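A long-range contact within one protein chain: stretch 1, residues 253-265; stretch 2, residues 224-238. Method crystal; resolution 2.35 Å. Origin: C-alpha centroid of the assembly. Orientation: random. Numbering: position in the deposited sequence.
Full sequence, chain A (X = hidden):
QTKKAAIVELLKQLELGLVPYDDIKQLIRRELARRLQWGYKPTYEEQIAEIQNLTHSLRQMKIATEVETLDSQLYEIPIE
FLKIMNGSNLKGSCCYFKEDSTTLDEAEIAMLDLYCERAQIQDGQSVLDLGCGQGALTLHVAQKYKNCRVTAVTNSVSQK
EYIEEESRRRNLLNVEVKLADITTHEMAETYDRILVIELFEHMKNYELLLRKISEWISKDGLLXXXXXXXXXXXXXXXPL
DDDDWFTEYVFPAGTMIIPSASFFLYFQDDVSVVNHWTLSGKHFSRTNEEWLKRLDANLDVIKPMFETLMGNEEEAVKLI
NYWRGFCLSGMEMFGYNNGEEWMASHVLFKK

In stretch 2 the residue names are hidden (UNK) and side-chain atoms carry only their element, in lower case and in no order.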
ATOM      1  N   ALA A 253     -15.458  22.655  -6.845  1.00 58.74           N
ATOM      2  CA  ALA A 253     -14.669  21.902  -7.807  1.00 65.71           C
ATOM      3  C   ALA A 253     -13.168  22.093  -7.591  1.00 62.48           C
ATOM      4  O   ALA A 253     -12.708  23.198  -7.261  1.00 62.23           O
ATOM      5  CB  ALA A 253     -15.051  22.301  -9.224  1.00 67.34           C
ATOM      6  N   GLY A 254     -12.420  21.003  -7.768  1.00 52.35           N
ATOM      7  CA  GLY A 254     -10.977  21.018  -7.612  1.00 41.10           C
ATOM      8  C   GLY A 254     -10.421  21.355  -6.236  1.00 42.70           C
ATOM      9  O   GLY A 254      -9.286  21.832  -6.140  1.00 48.71           O
ATOM     10  N   THR A 255     -11.189  21.125  -5.174  1.00 45.58           N
ATOM     11  CA  THR A 255     -10.679  21.386  -3.823  1.00 45.70           C
ATOM     12  C   THR A 255     -10.472  20.124  -2.996  1.00 46.83           C
ATOM     13  O   THR A 255     -10.043  20.209  -1.846  1.00 46.82           O
ATOM     14  CB  THR A 255     -11.627  22.303  -2.981  1.00 62.60           C
ATOM     15  OG1 THR A 255     -12.964  21.793  -3.034  1.00 69.18           O
ATOM     16  CG2 THR A 255     -11.608  23.727  -3.490  1.00 52.87           C
ATOM     17  N   MET A 256     -10.825  18.969  -3.560  1.00 41.15           N
ATOM     18  CA  MET A 256     -10.805  17.712  -2.812  1.00 52.17           C
ATOM     19  C   MET A 256     -10.168  16.567  -3.572  1.00 43.33           C
ATOM     20  O   MET A 256     -10.388  16.411  -4.777  1.00 38.11           O
ATOM     21  CB  MET A 256     -12.224  17.309  -2.401  1.00 58.82           C
ATOM     22  CG  MET A 256     -12.723  18.020  -1.153  1.00 64.95           C
ATOM     23  SD  MET A 256     -12.229  17.115   0.324  1.00 67.63           S
ATOM     24  CE  MET A 256     -12.347  15.483  -0.337  1.00 25.82           C
ATOM     25  N   ILE A 257      -9.377  15.779  -2.852  1.00 45.74           N
ATOM     26  CA  ILE A 257      -8.837  14.506  -3.341  1.00 43.07           C
ATOM     27  C   ILE A 257      -9.244  13.384  -2.381  1.00 38.60           C
ATOM     28  O   ILE A 257      -9.246  13.565  -1.156  1.00 31.43           O
ATOM     29  CB  ILE A 257      -7.295  14.535  -3.479  1.00 47.63           C
ATOM     30  CG1 ILE A 257      -6.872  15.216  -4.773  1.00 57.94           C
ATOM     31  CG2 ILE A 257      -6.733  13.158  -3.532  1.00 36.47           C
ATOM     32  CD1 ILE A 257      -5.368  15.359  -4.895  1.00 59.86           C
ATOM     33  N   ILE A 258      -9.655  12.247  -2.939  1.00 31.25           N
ATOM     34  CA  ILE A 258      -9.873  11.056  -2.118  1.00 40.69           C
ATOM     35  C   ILE A 258      -8.713  10.085  -2.309  1.00 37.17           C
ATOM     36  O   ILE A 258      -8.622   9.424  -3.358  1.00 37.15           O
ATOM     37  CB  ILE A 258     -11.190  10.341  -2.468  1.00 47.06           C
ATOM     38  CG1 ILE A 258     -12.339  11.345  -2.478  1.00 34.61           C
ATOM     39  CG2 ILE A 258     -11.443   9.186  -1.494  1.00 42.31           C
ATOM     40  CD1 ILE A 258     -12.611  11.962  -1.121  1.00 37.87           C
ATOM     41  N   PRO A 259      -7.801  10.024  -1.323  1.00 26.73           N
ATOM     42  CA  PRO A 259      -6.672   9.089  -1.465  1.00 41.02           C
ATOM     43  C   PRO A 259      -7.086   7.627  -1.211  1.00 36.91           C
ATOM     44  O   PRO A 259      -8.101   7.356  -0.579  1.00 40.47           O
ATOM     45  CB  PRO A 259      -5.653   9.578  -0.400  1.00 26.45           C
ATOM     46  CG  PRO A 259      -6.301  10.776   0.315  1.00 29.81           C
ATOM     47  CD  PRO A 259      -7.784  10.739  -0.026  1.00 22.35           C
ATOM     48  N   SER A 260      -6.321   6.689  -1.742  1.00 41.23           N
ATOM     49  CA  SER A 260      -6.385   5.302  -1.276  1.00 37.63           C
ATOM     50  C   SER A 260      -5.889   5.242   0.142  1.00 34.93           C
ATOM     51  O   SER A 260      -5.150   6.125   0.588  1.00 38.30           O
ATOM     52  CB  SER A 260      -5.528   4.397  -2.144  1.00 37.30           C
ATOM     53  OG  SER A 260      -4.216   4.940  -2.177  1.00 39.31           O
ATOM     54  N   ALA A 261      -6.268   4.192   0.851  1.00 43.25           N
ATOM     55  CA  ALA A 261      -5.730   3.992   2.191  1.00 39.14           C
ATOM     56  C   ALA A 261      -4.205   3.834   2.138  1.00 33.26           C
ATOM     57  O   ALA A 261      -3.519   4.181   3.093  1.00 31.60           O
ATOM     58  CB  ALA A 261      -6.380   2.797   2.856  1.00 35.77           C
ATOM     59  N   SER A 262      -3.689   3.347   1.009  1.00 37.42           N
ATOM     60  CA  SER A 262      -2.245   3.120   0.807  1.00 44.85           C
ATOM     61  C   SER A 262      -1.447   4.322   0.322  1.00 44.42           C
ATOM     62  O   SER A 262      -0.259   4.188   0.035  1.00 42.54           O
ATOM     63  CB  SER A 262      -2.035   2.015  -0.224  1.00 43.46           C
ATOM     64  OG  SER A 262      -2.309   2.536  -1.527  1.00 47.79           O
ATOM     65  N   PHE A 263      -2.092   5.476   0.199  1.00 42.85           N
ATOM     66  CA  PHE A 263      -1.604   6.517  -0.714  1.00 40.79           C
ATOM     67  C   PHE A 263      -0.275   7.140  -0.289  1.00 38.15           C
ATOM     68  O   PHE A 263       0.637   7.292  -1.103  1.00 46.29           O
ATOM     69  CB  PHE A 263      -2.668   7.633  -0.894  1.00 30.41           C
ATOM     70  CG  PHE A 263      -2.569   8.345  -2.225  1.00 26.49           C
ATOM     71  CD1 PHE A 263      -2.812   7.655  -3.406  1.00 32.72           C
ATOM     72  CD2 PHE A 263      -2.233   9.682  -2.299  1.00 32.83           C
ATOM     73  CE1 PHE A 263      -2.716   8.299  -4.640  1.00 40.68           C
ATOM     74  CE2 PHE A 263      -2.127  10.347  -3.536  1.00 29.80           C
ATOM     75  CZ  PHE A 263      -2.351   9.662  -4.698  1.00 35.28           C
ATOM     76  N   PHE A 264      -0.152   7.474   0.985  1.00 37.28           N
ATOM     77  CA  PHE A 264       1.011   8.197   1.435  1.00 38.45           C
ATOM     78  C   PHE A 264       2.165   7.266   1.712  1.00 45.95           C
ATOM     79  O   PHE A 264       3.274   7.710   1.977  1.00 46.12           O
ATOM     80  CB  PHE A 264       0.637   9.036   2.638  1.00 42.73           C
ATOM     81  CG  PHE A 264      -0.432  10.031   2.320  1.00 37.87           C
ATOM     82  CD1 PHE A 264      -0.182  11.055   1.423  1.00 49.88           C
ATOM     83  CD2 PHE A 264      -1.699   9.924   2.871  1.00 38.23           C
ATOM     84  CE1 PHE A 264      -1.173  11.983   1.086  1.00 53.61           C
ATOM     85  CE2 PHE A 264      -2.689  10.842   2.544  1.00 52.11           C
ATOM     86  CZ  PHE A 264      -2.426  11.872   1.645  1.00 51.99           C
ATOM     87  N   LEU A 265       1.911   5.964   1.585  1.00 46.36           N
ATOM     88  CA  LEU A 265       2.981   4.990   1.549  1.00 46.26           C
ATOM     89  C   LEU A 265       3.884   5.285   0.351  1.00 48.68           C
ATOM     90  O   LEU A 265       5.025   4.807   0.277  1.00 41.70           O
ATOM     91  CB  LEU A 265       2.425   3.560   1.465  1.00 47.05           C
ATOM     92  CG  LEU A 265       1.527   3.075   2.622  1.00 48.60           C
ATOM     93  CD1 LEU A 265       1.113   1.629   2.437  1.00 32.83           C
ATOM     94  CD2 LEU A 265       2.176   3.270   4.001  1.00 41.64           C
ATOM     95  N   UNK A 224       2.040  12.559  12.782  1.00 50.59           N
ATOM     96  CA  UNK A 224       0.824  11.747  12.753  1.00 40.85           C
ATOM     97  C   UNK A 224      -0.217  12.331  11.782  1.00 47.86           C
ATOM     98  O   UNK A 224      -0.570  13.522  11.850  1.00 42.43           O
ATOM     99  c   UNK A 224      -2.300  11.538  14.231  1.00 43.56           C
ATOM    100  c   UNK A 224      -3.509  10.849  14.206  1.00 44.63           C
ATOM    101  c   UNK A 224       0.212  11.612  14.138  1.00 34.49           C
ATOM    102  c   UNK A 224      -2.328   8.787  13.980  1.00 45.13           C
ATOM    103  c   UNK A 224      -1.123   9.479  14.000  1.00 45.90           C
ATOM    104  c   UNK A 224      -1.098  10.863  14.133  1.00 45.38           C
ATOM    105  c   UNK A 224      -3.521   9.471  14.083  1.00 42.66           C
ATOM    106  N   UNK A 225      -0.715  11.481  10.889  1.00 49.86           N
ATOM    107  CA  UNK A 225      -1.651  11.903   9.845  1.00 46.82           C
ATOM    108  C   UNK A 225      -2.976  11.147   9.847  1.00 43.64           C
ATOM    109  O   UNK A 225      -2.995   9.934   9.910  1.00 43.28           O
ATOM    110  c   UNK A 225      -2.325  13.387   7.238  1.00 45.33           C
ATOM    111  c   UNK A 225      -1.931  11.947   7.281  1.00 49.52           C
ATOM    112  c   UNK A 225      -1.005  11.733   8.475  1.00 49.24           C
ATOM    113  c   UNK A 225      -1.236  11.540   5.987  1.00 54.81           C
ATOM    114  N   UNK A 226      -4.080  11.880   9.752  1.00 44.49           N
ATOM    115  CA  UNK A 226      -5.374  11.280   9.456  1.00 43.08           C
ATOM    116  C   UNK A 226      -5.919  11.836   8.136  1.00 50.03           C
ATOM    117  O   UNK A 226      -5.927  13.059   7.914  1.00 44.19           O
ATOM    118  o   UNK A 226      -8.808  10.635  12.471  1.00 54.44           O
ATOM    119  c   UNK A 226      -8.816  11.221  11.371  1.00 49.33           C
ATOM    120  o   UNK A 226      -9.662  12.094  11.101  1.00 45.33           O
ATOM    121  c   UNK A 226      -7.753  10.856  10.327  1.00 42.64           C
ATOM    122  c   UNK A 226      -6.385  11.526  10.581  1.00 37.54           C
ATOM    123  N   UNK A 227      -6.355  10.935   7.256  1.00 35.67           N
ATOM    124  CA  UNK A 227      -7.047  11.339   6.050  1.00 33.34           C
ATOM    125  C   UNK A 227      -8.159  10.368   5.773  1.00 37.61           C
ATOM    126  O   UNK A 227      -8.011   9.180   6.009  1.00 36.86           O
ATOM    127  n   UNK A 227      -5.966   9.238   3.564  1.00 40.36           N
ATOM    128  n   UNK A 227      -4.199   8.305   4.343  1.00 40.77           N
ATOM    129  c   UNK A 227      -4.356   9.494   5.018  1.00 39.22           C
ATOM    130  c   UNK A 227      -5.469  10.089   4.528  1.00 39.80           C
ATOM    131  c   UNK A 227      -5.185   8.176   3.473  1.00 39.41           C
ATOM    132  c   UNK A 227      -6.114  11.396   4.854  1.00 27.53           C
ATOM    133  N   UNK A 228      -9.280  10.863   5.278  1.00 30.20           N
ATOM    134  CA  UNK A 228     -10.316   9.953   4.869  1.00 34.08           C
ATOM    135  C   UNK A 228      -9.798   9.307   3.584  1.00 36.92           C
ATOM    136  O   UNK A 228      -8.890   9.847   2.953  1.00 38.72           O
ATOM    137  c   UNK A 228     -11.603  11.614   2.320  1.00 29.76           C
ATOM    138  c   UNK A 228     -11.498  11.903   3.785  1.00 27.08           C
ATOM    139  c   UNK A 228     -11.665  10.678   4.684  1.00 36.57           C
ATOM    140  c   UNK A 228     -12.175  11.128   6.039  1.00 39.12           C
ATOM    141  N   UNK A 229     -10.345   8.155   3.200  1.00 40.36           N
ATOM    142  CA  UNK A 229      -9.859   7.461   2.008  1.00 32.59           C
ATOM    143  C   UNK A 229     -10.908   6.529   1.440  1.00 34.25           C
ATOM    144  O   UNK A 229     -11.965   6.325   2.058  1.00 32.17           O
ATOM    145  s   UNK A 229      -8.989   5.319   3.468  1.00 41.60           S
ATOM    146  c   UNK A 229      -8.610   6.663   2.343  1.00 37.55           C
ATOM    147  N   UNK A 230     -10.638   5.987   0.251  1.00 28.48           N
ATOM    148  CA  UNK A 230     -11.262   4.731  -0.118  1.00 42.39           C
ATOM    149  C   UNK A 230     -10.223   3.627   0.049  1.00 41.19           C
ATOM    150  O   UNK A 230      -9.037   3.834  -0.215  1.00 42.78           O
ATOM    151  c   UNK A 230     -12.451   3.425  -1.904  1.00 37.40           C
ATOM    152  c   UNK A 230     -13.708   2.960  -1.677  1.00 32.06           C
ATOM    153  c   UNK A 230     -11.806   4.730  -1.542  1.00 34.54           C
ATOM    154  c   UNK A 230     -12.578   1.365  -2.672  1.00 39.55           C
ATOM    155  n   UNK A 230     -13.761   1.683  -2.179  1.00 44.14           N
ATOM    156  n   UNK A 230     -11.759   2.397  -2.504  1.00 34.84           N
ATOM    157  N   UNK A 231     -10.651   2.452   0.477  1.00 48.50           N
ATOM    158  CA  UNK A 231      -9.683   1.424   0.869  1.00 42.42           C
ATOM    159  C   UNK A 231      -8.752   1.006  -0.273  1.00 44.98           C
ATOM    160  O   UNK A 231      -7.618   0.617  -0.037  1.00 39.46           O
ATOM    161  c   UNK A 231     -12.669  -2.708   0.332  1.00 36.81           C
ATOM    162  c   UNK A 231     -10.401   0.200   1.425  1.00 37.92           C
ATOM    163  c   UNK A 231     -11.586  -1.972   1.099  1.00 35.54           C
ATOM    164  n   UNK A 231     -13.396  -3.662   1.219  1.00 39.51           N
ATOM    165  c   UNK A 231     -11.127  -0.680   0.401  1.00 36.69           C
ATOM    166  N   UNK A 232      -9.190   1.160  -1.517  1.00 48.35           N
ATOM    167  CA  UNK A 232      -8.405   0.647  -2.644  1.00 41.49           C
ATOM    168  C   UNK A 232      -7.950   1.677  -3.678  1.00 49.46           C
ATOM    169  O   UNK A 232      -6.762   1.739  -4.011  1.00 55.51           O
ATOM    170  c   UNK A 232      -8.411  -1.036  -4.486  1.00 32.18           C
ATOM    171  c   UNK A 232      -9.208  -0.404  -3.356  1.00 38.95           C
ATOM    172  o   UNK A 232      -9.586  -1.384  -2.393  1.00 47.15           O
ATOM    173  N   UNK A 233      -8.885   2.469  -4.207  1.00 44.23           N
ATOM    174  CA  UNK A 233      -8.508   3.399  -5.262  1.00 46.17           C
ATOM    175  C   UNK A 233      -8.408   4.836  -4.765  1.00 43.50           C
ATOM    176  O   UNK A 233      -8.743   5.146  -3.622  1.00 46.89           O
ATOM    177  c   UNK A 233     -13.694   3.663  -5.717  1.00 46.49           C
ATOM    178  c   UNK A 233     -13.132   2.414  -5.884  1.00 51.96           C
ATOM    179  c   UNK A 233     -10.940   3.422  -6.175  1.00 54.07           C
ATOM    180  c   UNK A 233      -9.456   3.291  -6.482  1.00 49.03           C
ATOM    181  c   UNK A 233     -11.758   2.294  -6.123  1.00 58.32           C
ATOM    182  c   UNK A 233     -11.536   4.669  -6.042  1.00 42.06           C
ATOM    183  c   UNK A 233     -12.901   4.790  -5.798  1.00 42.59           C
ATOM    184  N   UNK A 234      -7.875   5.703  -5.610  1.00 39.39           N
ATOM    185  CA  UNK A 234      -7.694   7.092  -5.229  1.00 41.43           C
ATOM    186  C   UNK A 234      -8.189   7.959  -6.371  1.00 44.25           C
ATOM    187  O   UNK A 234      -8.194   7.513  -7.527  1.00 38.43           O
ATOM    188  c   UNK A 234      -6.227   7.385  -4.906  1.00 26.78           C
ATOM    189  N   UNK A 235      -8.617   9.184  -6.066  1.00 45.15           N
ATOM    190  CA  UNK A 235      -9.111  10.054  -7.140  1.00 45.05           C
ATOM    191  C   UNK A 235      -9.325  11.511  -6.763  1.00 43.54           C
ATOM    192  O   UNK A 235      -9.715  11.846  -5.629  1.00 41.67           O
ATOM    193  c   UNK A 235     -13.741   9.845  -5.875  1.00 40.98           C
ATOM    194  c   UNK A 235     -10.420   9.495  -7.721  1.00 35.12           C
ATOM    195  c   UNK A 235     -12.697  10.058  -6.758  1.00 37.87           C
ATOM    196  c   UNK A 235     -12.554   8.003  -4.913  1.00 42.66           C
ATOM    197  c   UNK A 235     -11.507   8.229  -5.805  1.00 48.59           C
ATOM    198  c   UNK A 235     -11.555   9.265  -6.730  1.00 44.27           C
ATOM    199  o   UNK A 235     -14.696   8.583  -4.085  1.00 48.86           O
ATOM    200  c   UNK A 235     -13.665   8.806  -4.959  1.00 44.96           C
ATOM    201  N   UNK A 236      -9.027  12.377  -7.729  1.00 48.10           N
ATOM    202  CA  UNK A 236      -9.467  13.774  -7.687  1.00 47.42           C
ATOM    203  C   UNK A 236     -10.986  13.787  -7.516  1.00 46.25           C
ATOM    204  O   UNK A 236     -11.682  13.009  -8.187  1.00 41.93           O
ATOM    205  c   UNK A 236      -9.106  14.526  -8.975  1.00 42.85           C
ATOM    206  c   UNK A 236      -7.646  14.816  -9.154  1.00 42.97           C
ATOM    207  n   UNK A 236      -5.542  14.955  -9.787  1.00 50.54           N
ATOM    208  n   UNK A 236      -6.999  15.834  -8.478  1.00 45.93           N
ATOM    209  c   UNK A 236      -5.737  15.887  -8.865  1.00 46.08           C
ATOM    210  c   UNK A 236      -6.725  14.282  -9.994  1.00 45.43           C
ATOM    211  N   UNK A 237     -11.524  14.634  -6.636  1.00 45.12           N
ATOM    212  CA  UNK A 237     -12.990  14.700  -6.542  1.00 48.46           C
ATOM    213  C   UNK A 237     -13.503  15.584  -7.681  1.00 53.01           C
ATOM    214  O   UNK A 237     -13.812  16.751  -7.480  1.00 54.37           O
ATOM    215  c   UNK A 237     -13.466  15.164  -5.133  1.00 54.92           C
ATOM    216  c   UNK A 237     -15.727  14.839  -3.906  1.00 60.42           C
ATOM    217  o   UNK A 237     -17.821  11.759  -3.780  1.00 89.89           O
ATOM    218  c   UNK A 237     -14.737  13.018  -5.100  1.00 64.97           C
ATOM    219  c   UNK A 237     -14.680  14.343  -4.712  1.00 65.34           C
ATOM    220  c   UNK A 237     -15.780  12.219  -4.805  1.00 69.15           C
ATOM    221  c   UNK A 237     -16.814  13.982  -3.557  1.00 59.87           C
ATOM    222  c   UNK A 237     -16.819  12.679  -4.027  1.00 74.64           C
ATOM    223  N   UNK A 238     -13.526  14.997  -8.885  1.00 55.69           N
ATOM    224  CA  UNK A 238     -14.080  15.591 -10.113  1.00 59.69           C
ATOM    225  C   UNK A 238     -15.186  14.684 -10.653  1.00 56.39           C
ATOM    226  O   UNK A 238     -15.080  13.477 -10.538  1.00 44.43           O
ATOM    227  o   UNK A 238      -9.513  16.851 -11.647  1.00 89.03           O
ATOM    228  c   UNK A 238     -11.698  16.383 -10.765  1.00 76.69           C
ATOM    229  c   UNK A 238     -13.013  15.763 -11.203  1.00 66.31           C
ATOM    230  c   UNK A 238     -10.571  16.189 -11.788  1.00 83.00           C
ATOM    231  o   UNK A 238     -10.739  15.376 -12.727  1.00 77.58           O
TER
HETATM  232  O   HOH W   1      -5.236   1.145  -0.691  1.00 33.35           O
HETATM  233  O   HOH W   2     -12.816  18.755  -5.455  1.00 39.48           O

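Position 224 has one carbon leading to a six-carbon ring, out of reach of stretch 1: F224. At 225, four carbons fork at the second, and one fork tip lies 3.5 Å from F264 CD2; this is L225, whose CD2 makes that contact. Position 226 carries three carbons ending in two oxygens and points away: E226.

At 227, one carbon leads to a five-membered ring of three carbons and two nitrogens. The edge of the F264 ring meets its face, centroids 4.6 Å apart and planes at 85°, while S260 O lies near the ring plane, 3.5 Å from a ring carbon. This is H227, and that carbon is CE1. Its ND1 donates to the O of position 228 (3.0 Å). Position 228 has four carbons forked at the first, one arm two carbons long; the end of that arm lies 3.6 Å from I258 CD1. It is I228, and the arm ends in CD1. One carbon and one sulfur at 229, the sulfur 3.7 Å from A261 CB, give C229.

Position 230 repeats the five-membered ring with two nitrogens, but the ring leads away and the contact is mainly backbone: its N donates to P259 O (3.0 Å) and its O accepts from A261 N (3.0 Å). It is H230. Four carbons in a row ending in nitrogen, directed away, mark 231 as K231; its carbonyl reaches S262 N through water 1. At 232 one carbon bears an oxygen and a carbon, also pointing away: T232. The six-carbon ring at 233, without oxygen, is F233; its N bonds weakly to H230 ND1 (3.3 Å).

A lone carbon at 234 sits 3.2 Å from S260 N and 3.6 Å from F263 CE1: A234. Position 235 has a six-carbon ring bearing an oxygen, and I258 CB lies over its face, 3.9 Å from the ring centroid: Y235. The five-membered ring at 236, again with two nitrogens, places one nitrogen 3.8 Å from I257 CG1; it is H236, and that nitrogen is ND1. At 237 another oxygen-bearing six-carbon ring has a carbon 3.9 Å from I258 CG1, and its CB is 3.7 Å from M256 CB. This is Y237, the ring carbon being CD1. Three carbons ending in two oxygens at 238, exposed and without contact, make E238.

The rule is a backbone frame filled by side chains. Antiparallel pairing sets the register: Y235 N to I258 O and I258 N to Y235 O, both 2.7 Å, then Y237 N to M256 O at 2.8 Å. Stretch 1 also bonds H230 through P259 O and A261 N. I258 packs among I228, Y235 and Y237. Beyond the S260–F263 turn, F264 closes against L225 and H227.

Stretch 2 224-238: FLEHICHKTFAYHYE
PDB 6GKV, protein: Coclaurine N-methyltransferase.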